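Local coordinates for protein sulfoquinovosidase (Escherichia coli, PDB 5OHT) that hydrolyses sulfoquinovosyl diacylglycerides and simple sulfoquinovosides to release sulfoquinovose, which the bacterium degrades for carbon and sulfur, at residues 91-96 with 103-108; 148-153 with 406-411; 508-513 with 539-544. All coordinates share one frame; numbering follows the deposited sequence.

Contact 1: residues 91-96 with 103-108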
loop_
_atom_site.group_PDB
_atom_site.type_symbol
_atom_site.label_atom_id
_atom_site.label_comp_id
_atom_site.label_asym_id
_atom_site.label_seq_id
_atom_site.Cartn_x
_atom_site.Cartn_y
_atom_site.Cartn_z
ATOM N N ALA A 91 -11.980 6.701 32.974
ATOM C CA ALA A 91 -11.859 7.338 31.653
ATOM C C ALA A 91 -13.168 7.989 31.300
ATOM O O ALA A 91 -14.215 7.529 31.771
ATOM C CB ALA A 91 -11.529 6.232 30.577
ATOM N N THR A 92 -13.126 8.915 30.352
ATOM C CA THR A 92 -14.351 9.499 29.766
ATOM C C THR A 92 -14.479 9.223 28.288
ATOM O O THR A 92 -13.488 9.313 27.526
ATOM C CB THR A 92 -14.334 11.023 29.975
ATOM O OG1 THR A 92 -13.390 11.594 29.095
ATOM C CG2 THR A 92 -13.925 11.367 31.413
ATOM N N LEU A 93 -15.700 8.866 27.901
ATOM C CA LEU A 93 -16.092 8.753 26.517
ATOM C C LEU A 93 -17.119 9.811 26.134
ATOM O O LEU A 93 -18.190 9.839 26.702
ATOM C CB LEU A 93 -16.699 7.373 26.249
ATOM C CG LEU A 93 -17.230 7.080 24.849
ATOM C CD1 LEU A 93 -16.087 7.084 23.834
ATOM C CD2 LEU A 93 -17.943 5.755 24.838
ATOM N N ASN A 94 -16.823 10.631 25.122
ATOM C CA ASN A 94 -17.821 11.480 24.474
ATOM C C ASN A 94 -18.343 10.861 23.201
ATOM O O ASN A 94 -17.560 10.372 22.363
ATOM C CB ASN A 94 -17.247 12.833 24.136
ATOM C CG ASN A 94 -17.396 13.811 25.262
ATOM O OD1 ASN A 94 -16.453 14.035 26.027
ATOM N ND2 ASN A 94 -18.579 14.409 25.379
ATOM N N ILE A 95 -19.668 10.934 23.033
ATOM C CA ILE A 95 -20.391 10.412 21.852
ATOM C C ILE A 95 -21.070 11.574 21.149
ATOM O O ILE A 95 -21.878 12.237 21.793
ATOM C CB ILE A 95 -21.432 9.344 22.252
ATOM C CG1 ILE A 95 -20.730 8.197 23.020
ATOM C CG2 ILE A 95 -22.211 8.864 21.035
ATOM C CD1 ILE A 95 -21.567 7.055 23.512
ATOM N N SER A 96 -20.759 11.866 19.872
ATOM C CA SER A 96 -21.381 12.977 19.129
ATOM C C SER A 96 -21.468 12.649 17.647
ATOM O O SER A 96 -21.047 11.558 17.186
ATOM C CB SER A 96 -20.627 14.315 19.343
ATOM O OG SER A 96 -19.254 14.310 18.952
ATOM N N LEU A 103 -20.616 9.479 13.075
ATOM C CA LEU A 103 -20.423 9.134 14.519
ATOM C C LEU A 103 -18.982 9.364 14.982
ATOM O O LEU A 103 -18.035 8.887 14.305
ATOM C CB LEU A 103 -20.787 7.701 14.770
ATOM C CG LEU A 103 -20.562 7.146 16.167
ATOM C CD1 LEU A 103 -21.445 7.828 17.213
ATOM C CD2 LEU A 103 -20.883 5.676 16.126
ATOM N N LEU A 104 -18.834 10.071 16.103
ATOM C CA LEU A 104 -17.553 10.461 16.652
ATOM C C LEU A 104 -17.466 9.975 18.116
ATOM O O LEU A 104 -18.327 10.326 18.954
ATOM C CB LEU A 104 -17.364 11.977 16.537
ATOM C CG LEU A 104 -16.078 12.564 17.199
ATOM C CD1 LEU A 104 -14.826 11.999 16.478
ATOM C CD2 LEU A 104 -16.044 14.094 17.187
ATOM N N LEU A 105 -16.466 9.121 18.397
ATOM C CA LEU A 105 -16.142 8.637 19.749
ATOM C C LEU A 105 -14.782 9.195 20.189
ATOM O O LEU A 105 -13.760 8.994 19.501
ATOM C CB LEU A 105 -16.100 7.129 19.793
ATOM C CG LEU A 105 -17.316 6.312 19.325
ATOM C CD1 LEU A 105 -17.154 4.849 19.576
ATOM C CD2 LEU A 105 -18.540 6.805 20.084
ATOM N N GLU A 106 -14.762 9.928 21.299
ATOM C CA GLU A 106 -13.548 10.533 21.846
ATOM C C GLU A 106 -13.351 9.982 23.216
ATOM O O GLU A 106 -14.151 10.233 24.121
ATOM C CB GLU A 106 -13.661 12.065 21.875
ATOM C CG GLU A 106 -13.656 12.706 20.481
ATOM C CD GLU A 106 -14.156 14.146 20.465
ATOM O OE1 GLU A 106 -13.366 15.043 20.113
ATOM O OE2 GLU A 106 -15.335 14.376 20.815
ATOM N N LEU A 107 -12.274 9.215 23.392
ATOM C CA LEU A 107 -11.968 8.581 24.648
ATOM C C LEU A 107 -10.697 9.178 25.232
ATOM O O LEU A 107 -9.715 9.374 24.502
ATOM C CB LEU A 107 -11.835 7.093 24.352
ATOM C CG LEU A 107 -11.594 6.069 25.417
ATOM C CD1 LEU A 107 -12.757 6.042 26.418
ATOM C CD2 LEU A 107 -11.436 4.737 24.649
ATOM N N GLN A 108 -10.720 9.530 26.520
ATOM C CA GLN A 108 -9.562 10.121 27.227
ATOM C C GLN A 108 -9.453 9.456 28.585
ATOM O O GLN A 108 -10.441 9.451 29.364
ATOM C CB GLN A 108 -9.705 11.660 27.322
ATOM C CG GLN A 108 -8.638 12.403 28.126
ATOM C CD GLN A 108 -7.213 12.256 27.536
ATOM O OE1 GLN A 108 -6.916 12.727 26.462
ATOM N NE2 GLN A 108 -6.362 11.549 28.242
HETATM O O HOH W 1 -17.654 12.938 20.610
#
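Ile95 and Leu105 form an antiparallel non-hydrogen-bonded pair. Their side chains run alongside each other. Ile95 CG1 touches Leu105 CD2 at 3.9 Å. The other branch of Ile95 is turned to the next leucine: CG2 lies anti to the backbone N and beside the carbonyl carbon, which sets it 4.0 Å from Leu103 CD1. Leu93 leans across the strand gap instead. Its CG also lies anti to the backbone N (chi1 177°), and CD1 reaches Leu105 CB at 4.0 Å. Leu107 answers in kind, bringing CD1 over the backbone of Thr92 and to within 4.2 Å of Leu93 CB. The two strands, 90-97 and 103-109, make a beta hairpin in the N-terminal galactose mutarotase-like domain of this family 31 glycosidase. Strand 78-84 continues the sheet beside 90-97, and strand 221-228 beside 103-109. This leucine-rich face is buried; Leu22 and Phe24 of strand 20-24 pack on Ile95 and Leu103. The face bearing Thr92, Asn94, Ser96, Leu104, Glu106 and Gln108 is more open and mostly polar. There Ser96 OG lies 3.7 Å from Leu104 CD2. A water 2.7 Å from Ser96 OG and 2.7 Å from Glu106 OE2 bridges the two side chains. Gln108 NE2 is hydrogen-bonded to Asp220. Six backbone hydrogen bonds, two in each of the pairs Thr92-Gln108, Asn94-Glu106 and Ser96-Leu104, hold the strands together.

Contact 2: residues 148-153 with 406-411. With CA (calcium ion), chain C.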
loop_
_atom_site.group_PDB
_atom_site.type_symbol
_atom_site.label_atom_id
_atom_site.label_comp_id
_atom_site.label_asym_id
_atom_site.label_seq_id
_atom_site.Cartn_x
_atom_site.Cartn_y
_atom_site.Cartn_z
ATOM N N LEU A 148 -0.522 -3.286 13.752
ATOM C CA LEU A 148 -0.371 -2.192 12.810
ATOM C C LEU A 148 0.877 -1.321 13.072
ATOM O O LEU A 148 0.872 -0.394 13.901
ATOM C CB LEU A 148 -1.618 -1.326 12.854
ATOM C CG LEU A 148 -2.918 -2.087 12.550
ATOM C CD1 LEU A 148 -4.056 -1.101 12.735
ATOM C CD2 LEU A 148 -3.027 -2.691 11.142
ATOM N N TRP A 149 1.972 -1.675 12.399
ATOM C CA TRP A 149 3.250 -1.006 12.602
ATOM C C TRP A 149 4.057 -1.119 11.284
ATOM O O TRP A 149 4.323 -2.241 10.827
ATOM C CB TRP A 149 4.022 -1.697 13.738
ATOM C CG TRP A 149 5.339 -1.017 14.146
ATOM C CD1 TRP A 149 6.626 -1.393 13.726
ATOM C CD2 TRP A 149 5.539 0.078 15.067
ATOM N NE1 TRP A 149 7.569 -0.563 14.322
ATOM C CE2 TRP A 149 6.936 0.335 15.131
ATOM C CE3 TRP A 149 4.683 0.862 15.839
ATOM C CZ2 TRP A 149 7.501 1.328 15.980
ATOM C CZ3 TRP A 149 5.243 1.855 16.665
ATOM C CH2 TRP A 149 6.630 2.083 16.703
ATOM N N THR A 150 4.336 0.005 10.658
ATOM C CA THR A 150 5.030 -0.031 9.359
ATOM C C THR A 150 6.447 -0.590 9.555
ATOM O O THR A 150 7.160 -0.221 10.507
ATOM C CB THR A 150 5.047 1.331 8.617
ATOM O OG1 THR A 150 5.643 1.193 7.310
ATOM C CG2 THR A 150 5.796 2.419 9.373
ATOM N N SER A 151 6.837 -1.490 8.686
ATOM C CA SER A 151 8.216 -2.039 8.713
ATOM C C SER A 151 8.608 -2.605 7.362
ATOM O O SER A 151 7.819 -2.599 6.404
ATOM C CB SER A 151 8.335 -3.174 9.781
ATOM O OG SER A 151 7.610 -4.367 9.408
ATOM N N GLU A 152 9.826 -3.170 7.279
ATOM C CA GLU A 152 10.122 -4.093 6.207
ATOM C C GLU A 152 9.004 -5.160 6.161
ATOM O O GLU A 152 8.467 -5.578 7.217
ATOM C CB GLU A 152 11.499 -4.740 6.397
ATOM C CG GLU A 152 12.590 -3.879 5.828
ATOM C CD GLU A 152 12.624 -3.827 4.273
ATOM O OE1 GLU A 152 11.903 -4.606 3.582
ATOM O OE2 GLU A 152 13.394 -2.972 3.757
ATOM N N GLN A 153 8.720 -5.634 4.964
ATOM C CA GLN A 153 7.478 -6.469 4.705
ATOM C C GLN A 153 7.673 -7.960 4.859
ATOM O O GLN A 153 6.717 -8.741 4.931
ATOM C CB GLN A 153 6.928 -6.064 3.308
ATOM C CG GLN A 153 5.640 -6.724 2.806
ATOM C CD GLN A 153 5.853 -7.757 1.726
ATOM O OE1 GLN A 153 6.996 -8.212 1.480
ATOM N NE2 GLN A 153 4.763 -8.159 1.069
ATOM N N PHE A 406 10.851 3.704 0.486
ATOM C CA PHE A 406 11.029 3.641 1.954
ATOM C C PHE A 406 10.007 4.521 2.717
ATOM O O PHE A 406 8.933 4.799 2.201
ATOM C CB PHE A 406 12.508 3.945 2.372
ATOM C CG PHE A 406 13.469 2.855 1.975
ATOM C CD1 PHE A 406 13.708 1.763 2.842
ATOM C CD2 PHE A 406 14.189 2.929 0.794
ATOM C CE1 PHE A 406 14.612 0.779 2.496
ATOM C CE2 PHE A 406 15.129 1.934 0.443
ATOM C CZ PHE A 406 15.316 0.856 1.271
ATOM N N GLY A 407 10.348 4.954 3.920
ATOM C CA GLY A 407 9.415 5.453 4.912
ATOM C C GLY A 407 9.130 4.635 6.151
ATOM O O GLY A 407 8.401 5.112 6.997
ATOM N N GLU A 408 9.688 3.430 6.263
ATOM C CA GLU A 408 9.316 2.457 7.297
ATOM C C GLU A 408 10.361 2.309 8.410
ATOM O O GLU A 408 10.143 1.506 9.356
ATOM C CB GLU A 408 9.139 1.029 6.678
ATOM C CG GLU A 408 8.366 0.934 5.369
ATOM C CD GLU A 408 9.211 1.176 4.113
ATOM O OE1 GLU A 408 8.685 0.980 2.996
ATOM O OE2 GLU A 408 10.448 1.484 4.243
ATOM N N TYR A 409 11.525 2.970 8.273
ATOM C CA TYR A 409 12.717 2.675 9.126
ATOM C C TYR A 409 12.941 3.639 10.338
ATOM O O TYR A 409 14.028 3.633 10.881
ATOM C CB TYR A 409 14.006 2.726 8.264
ATOM C CG TYR A 409 14.368 1.468 7.433
ATOM C CD1 TYR A 409 13.454 0.922 6.521
ATOM C CD2 TYR A 409 15.634 0.894 7.507
ATOM C CE1 TYR A 409 13.742 -0.197 5.759
ATOM C CE2 TYR A 409 15.978 -0.223 6.723
ATOM C CZ TYR A 409 15.061 -0.756 5.843
ATOM O OH TYR A 409 15.409 -1.819 5.038
ATOM N N LEU A 410 11.982 4.477 10.738
ATOM C CA LEU A 410 12.231 5.400 11.874
ATOM C C LEU A 410 12.390 4.622 13.223
ATOM O O LEU A 410 11.484 3.937 13.649
ATOM C CB LEU A 410 11.148 6.442 12.051
ATOM C CG LEU A 410 11.486 7.552 13.084
ATOM C CD1 LEU A 410 12.421 8.613 12.440
ATOM C CD2 LEU A 410 10.236 8.195 13.592
ATOM N N PRO A 411 13.560 4.704 13.850
ATOM C CA PRO A 411 13.722 3.996 15.159
ATOM C C PRO A 411 12.973 4.712 16.277
ATOM O O PRO A 411 12.774 5.959 16.211
ATOM C CB PRO A 411 15.228 4.060 15.420
ATOM C CG PRO A 411 15.855 4.497 14.119
ATOM C CD PRO A 411 14.833 5.247 13.356
HETATM CA CA CA C . 8.762 -9.441 0.496
HETATM O O HOH W 2 10.253 -7.793 1.328
HETATM O O HOH W 3 10.804 -10.295 -0.643
#
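Glu408 and Glu152 carry this contact, with Thr150 beside the first. The Glu408 chain lies across Thr150, and its CG is 3.4 Å from Thr150 OG1. The same CG is 3.7 Å from Ser151 O. Glu408 bends at chi2 (85°), which turns its carboxylate away from the 148-153 segment; OE1 makes a salt bridge to Arg455. Glu408 is probably part of the active site. Thr150 OG1 is hydrogen-bonded to Phe181 O. Glu152 also bends at chi2, and its OE2 accepts a hydrogen bond of 2.7 Å from Tyr409 OH. The phenol meets OE2 on its anti side, near the carboxylate plane. OE2 lies in the plane of the ring, at its edge, while the two planes stand 81° apart. An alanine in place of Glu152 would probably leave the Tyr409 hydroxyl without this acceptor and the ring freer to shift. Beyond Glu152, Gln153 helps bind a calcium ion, together with Asp481 and backbone oxygens of Gly154 and Asp472. The contact joins the loop after strand 145-148 to the loop after barrel strand 401-404. Strands 54-74 and 183-184 pack against the first loop, and helix 422-443 touches both.

Contact 3: residues 508-513 with 539-544. With 9VH ([(3~{S},4~{R},5~{R})-4,5-bis(oxidanyl)piperidin-3-yl]methanesulfonic acid), chain D.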
loop_
_atom_site.group_PDB
_atom_site.type_symbol
_atom_site.label_atom_id
_atom_site.label_comp_id
_atom_site.label_asym_id
_atom_site.label_seq_id
_atom_site.Cartn_x
_atom_site.Cartn_y
_atom_site.Cartn_z
ATOM N N TYR A 508 11.202 -8.809 -7.316
ATOM C CA TYR A 508 12.437 -8.134 -6.913
ATOM C C TYR A 508 13.488 -8.976 -6.181
ATOM O O TYR A 508 14.667 -9.079 -6.634
ATOM C CB TYR A 508 12.105 -6.935 -6.045
ATOM C CG TYR A 508 13.350 -6.187 -5.575
ATOM C CD1 TYR A 508 14.093 -5.420 -6.471
ATOM C CD2 TYR A 508 13.810 -6.310 -4.237
ATOM C CE1 TYR A 508 15.252 -4.798 -6.050
ATOM C CE2 TYR A 508 14.970 -5.639 -3.819
ATOM C CZ TYR A 508 15.687 -4.923 -4.737
ATOM O OH TYR A 508 16.823 -4.262 -4.317
ATOM N N THR A 509 13.096 -9.563 -5.053
ATOM C CA THR A 509 14.051 -10.122 -4.074
ATOM C C THR A 509 14.709 -11.429 -4.558
ATOM O O THR A 509 14.029 -12.427 -4.768
ATOM C CB THR A 509 13.392 -10.355 -2.713
ATOM O OG1 THR A 509 12.687 -9.148 -2.264
ATOM C CG2 THR A 509 14.526 -10.753 -1.688
ATOM N N THR A 510 16.029 -11.381 -4.704
ATOM C CA THR A 510 16.810 -12.429 -5.369
ATOM C C THR A 510 17.910 -12.848 -4.319
ATOM O O THR A 510 18.893 -12.095 -4.086
ATOM C CB THR A 510 17.466 -11.821 -6.623
ATOM O OG1 THR A 510 16.500 -11.140 -7.451
ATOM C CG2 THR A 510 18.139 -12.890 -7.469
ATOM N N LEU A 511 17.676 -13.967 -3.667
ATOM C CA LEU A 511 18.428 -14.459 -2.497
ATOM C C LEU A 511 18.323 -15.958 -2.401
ATOM O O LEU A 511 17.344 -16.581 -2.860
ATOM C CB LEU A 511 17.849 -13.882 -1.183
ATOM C CG LEU A 511 18.057 -12.448 -0.873
ATOM C CD1 LEU A 511 17.253 -12.120 0.405
ATOM C CD2 LEU A 511 19.555 -12.091 -0.756
ATOM N N PHE A 512 19.323 -16.566 -1.724
ATOM C CA PHE A 512 19.325 -18.026 -1.469
ATOM C C PHE A 512 19.295 -18.767 -2.822
ATOM O O PHE A 512 20.066 -18.382 -3.691
ATOM C CB PHE A 512 18.235 -18.414 -0.473
ATOM C CG PHE A 512 18.148 -17.478 0.726
ATOM C CD1 PHE A 512 19.289 -17.162 1.462
ATOM C CD2 PHE A 512 16.941 -16.872 1.092
ATOM C CE1 PHE A 512 19.238 -16.304 2.539
ATOM C CE2 PHE A 512 16.898 -15.975 2.173
ATOM C CZ PHE A 512 18.053 -15.707 2.887
ATOM N N GLU A 513 18.461 -19.764 -3.024
ATOM C CA GLU A 513 18.307 -20.376 -4.338
ATOM C C GLU A 513 17.255 -19.669 -5.234
ATOM O O GLU A 513 16.946 -20.205 -6.303
ATOM C CB GLU A 513 17.928 -21.878 -4.240
ATOM C CG GLU A 513 18.906 -22.740 -3.431
ATOM C CD GLU A 513 20.390 -22.398 -3.652
ATOM O OE1 GLU A 513 20.922 -22.681 -4.762
ATOM O OE2 GLU A 513 21.034 -21.850 -2.714
ATOM N N GLY A 539 15.814 -6.436 -10.491
ATOM C CA GLY A 539 16.025 -7.134 -9.238
ATOM C C GLY A 539 17.334 -6.665 -8.573
ATOM O O GLY A 539 18.087 -5.879 -9.171
ATOM N N ASN A 540 17.609 -7.169 -7.357
ATOM C CA ASN A 540 18.825 -6.747 -6.580
ATOM C C ASN A 540 20.109 -7.395 -7.146
ATOM O O ASN A 540 21.198 -6.844 -6.942
ATOM C CB ASN A 540 18.689 -7.013 -5.054
ATOM C CG ASN A 540 18.408 -8.421 -4.704
ATOM O OD1 ASN A 540 17.321 -8.953 -5.029
ATOM N ND2 ASN A 540 19.385 -9.097 -3.997
ATOM N N ARG A 541 19.950 -8.528 -7.865
ATOM C CA ARG A 541 21.091 -9.287 -8.537
ATOM C C ARG A 541 20.764 -9.487 -9.991
ATOM O O ARG A 541 20.237 -10.539 -10.391
ATOM C CB ARG A 541 21.361 -10.608 -7.824
ATOM C CG ARG A 541 21.901 -10.377 -6.412
ATOM C CD ARG A 541 21.995 -11.655 -5.622
ATOM N NE ARG A 541 22.462 -11.387 -4.262
ATOM C CZ ARG A 541 22.624 -12.316 -3.307
ATOM N NH1 ARG A 541 22.346 -13.557 -3.550
ATOM N NH2 ARG A 541 23.028 -11.965 -2.073
ATOM N N PRO A 542 20.968 -8.449 -10.794
ATOM C CA PRO A 542 20.402 -8.465 -12.168
ATOM C C PRO A 542 20.902 -9.652 -13.066
ATOM O O PRO A 542 20.109 -10.261 -13.843
ATOM C CB PRO A 542 20.855 -7.142 -12.735
ATOM C CG PRO A 542 21.017 -6.227 -11.538
ATOM C CD PRO A 542 21.567 -7.146 -10.470
ATOM N N GLY A 543 22.170 -10.019 -12.871
ATOM C CA GLY A 543 22.774 -11.167 -13.586
ATOM C C GLY A 543 22.206 -12.507 -13.231
ATOM O O GLY A 543 22.384 -13.414 -13.994
ATOM N N ASP A 544 21.524 -12.670 -12.092
ATOM C CA ASP A 544 20.852 -13.941 -11.771
ATOM C C ASP A 544 19.396 -14.103 -12.262
ATOM O O ASP A 544 18.795 -15.192 -12.125
ATOM C CB ASP A 544 20.862 -14.184 -10.241
ATOM C CG ASP A 544 22.277 -14.353 -9.647
ATOM O OD1 ASP A 544 23.186 -14.789 -10.348
ATOM O OD2 ASP A 544 22.472 -14.086 -8.457
HETATM O O1 9VH D . 18.847 -1.111 -3.128
HETATM S S1 9VH D . 18.278 0.181 -2.928
HETATM O O2 9VH D . 19.031 1.355 -3.171
HETATM O O3 9VH D . 17.817 0.315 -1.508
HETATM C C1 9VH D . 16.810 0.356 -3.926
HETATM C C2 9VH D . 15.788 -0.796 -3.875
HETATM C C3 9VH D . 15.149 -0.960 -2.504
HETATM N N1 9VH D . 13.730 -0.589 -2.335
HETATM C C4 9VH D . 12.844 -1.249 -3.307
HETATM C C5 9VH D . 13.522 -1.647 -4.623
HETATM O O4 9VH D . 12.595 -1.615 -5.690
HETATM C C6 9VH D . 14.707 -0.746 -4.967
HETATM O O5 9VH D . 15.265 -1.208 -6.200
HETATM O O HOH W 4 22.057 -15.235 -0.587
#
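Asn540 holds CG between its backbone N and carbonyl carbon (chi1 57°), and this turns the amide onto the backbone of Thr510. Tyr508 has CG anti to its N (chi1 179°), which carries the ring past Asn540 CB. The amide grips Thr510 with two hydrogen bonds. Asn540 OD1 accepts from Thr510 N at 2.8 Å, in the carbonyl plane and on a lone pair, though the bond is bent (137° at the hydrogen). Asn540 ND2 donates to Thr510 O at 3.0 Å. These bonds pin the amide and fix which way round it sits. Thr510 OG1 donates to Tyr508 O at 2.9 Å and is also hydrogen-bonded to Asn545. The Arg541 chain runs extended, antiparallel to the Thr510 side chain. Thr510 O and Leu511 CD2 lie over one face of its guanidinium, CD2 being 3.7 Å from NH2. Phe298 O takes hydrogen bonds from Asn540 ND2 and Arg541 NE, and Ser297 O one from Arg541 NH2. Gly539 CA lies 3.5 Å from Tyr508 O. A CB there would be tight against that oxygen, and the backbone angles alone require glycine. The Tyr508 ring has Asn540 OD1 over one face and the piperidine methanesulfonate ligand over the other, with ligand C5 3.8 Å above the plane toward the rim. Tyr508 also meets the ring of His537, a ligand-binding residue. The two loops thus form part of the active-site wall of a TIM-barrel glycosidase.

Contact 1 lies far from the catalytic centre, in the N-terminal beta domain; its centre is about 30 Å from that of contact 2 and about 51 Å from that of contact 3, on the opposite side of the chain's centre. Contacts 2 and 3 both border the active site, with centres about 22 Å apart and nearest atoms about 7 Å apart. The bound piperidine methanesulfonate ligand touches Phe406 and Tyr508. The side chain of Phe406 is about 3 Å from that of the nucleophile Asp405, and the Tyr508 side chain is about 3 Å from that of Asp472, the probable proton donor. The calcium ion bound by Gln153 is about 5 Å from the Thr509 side chain.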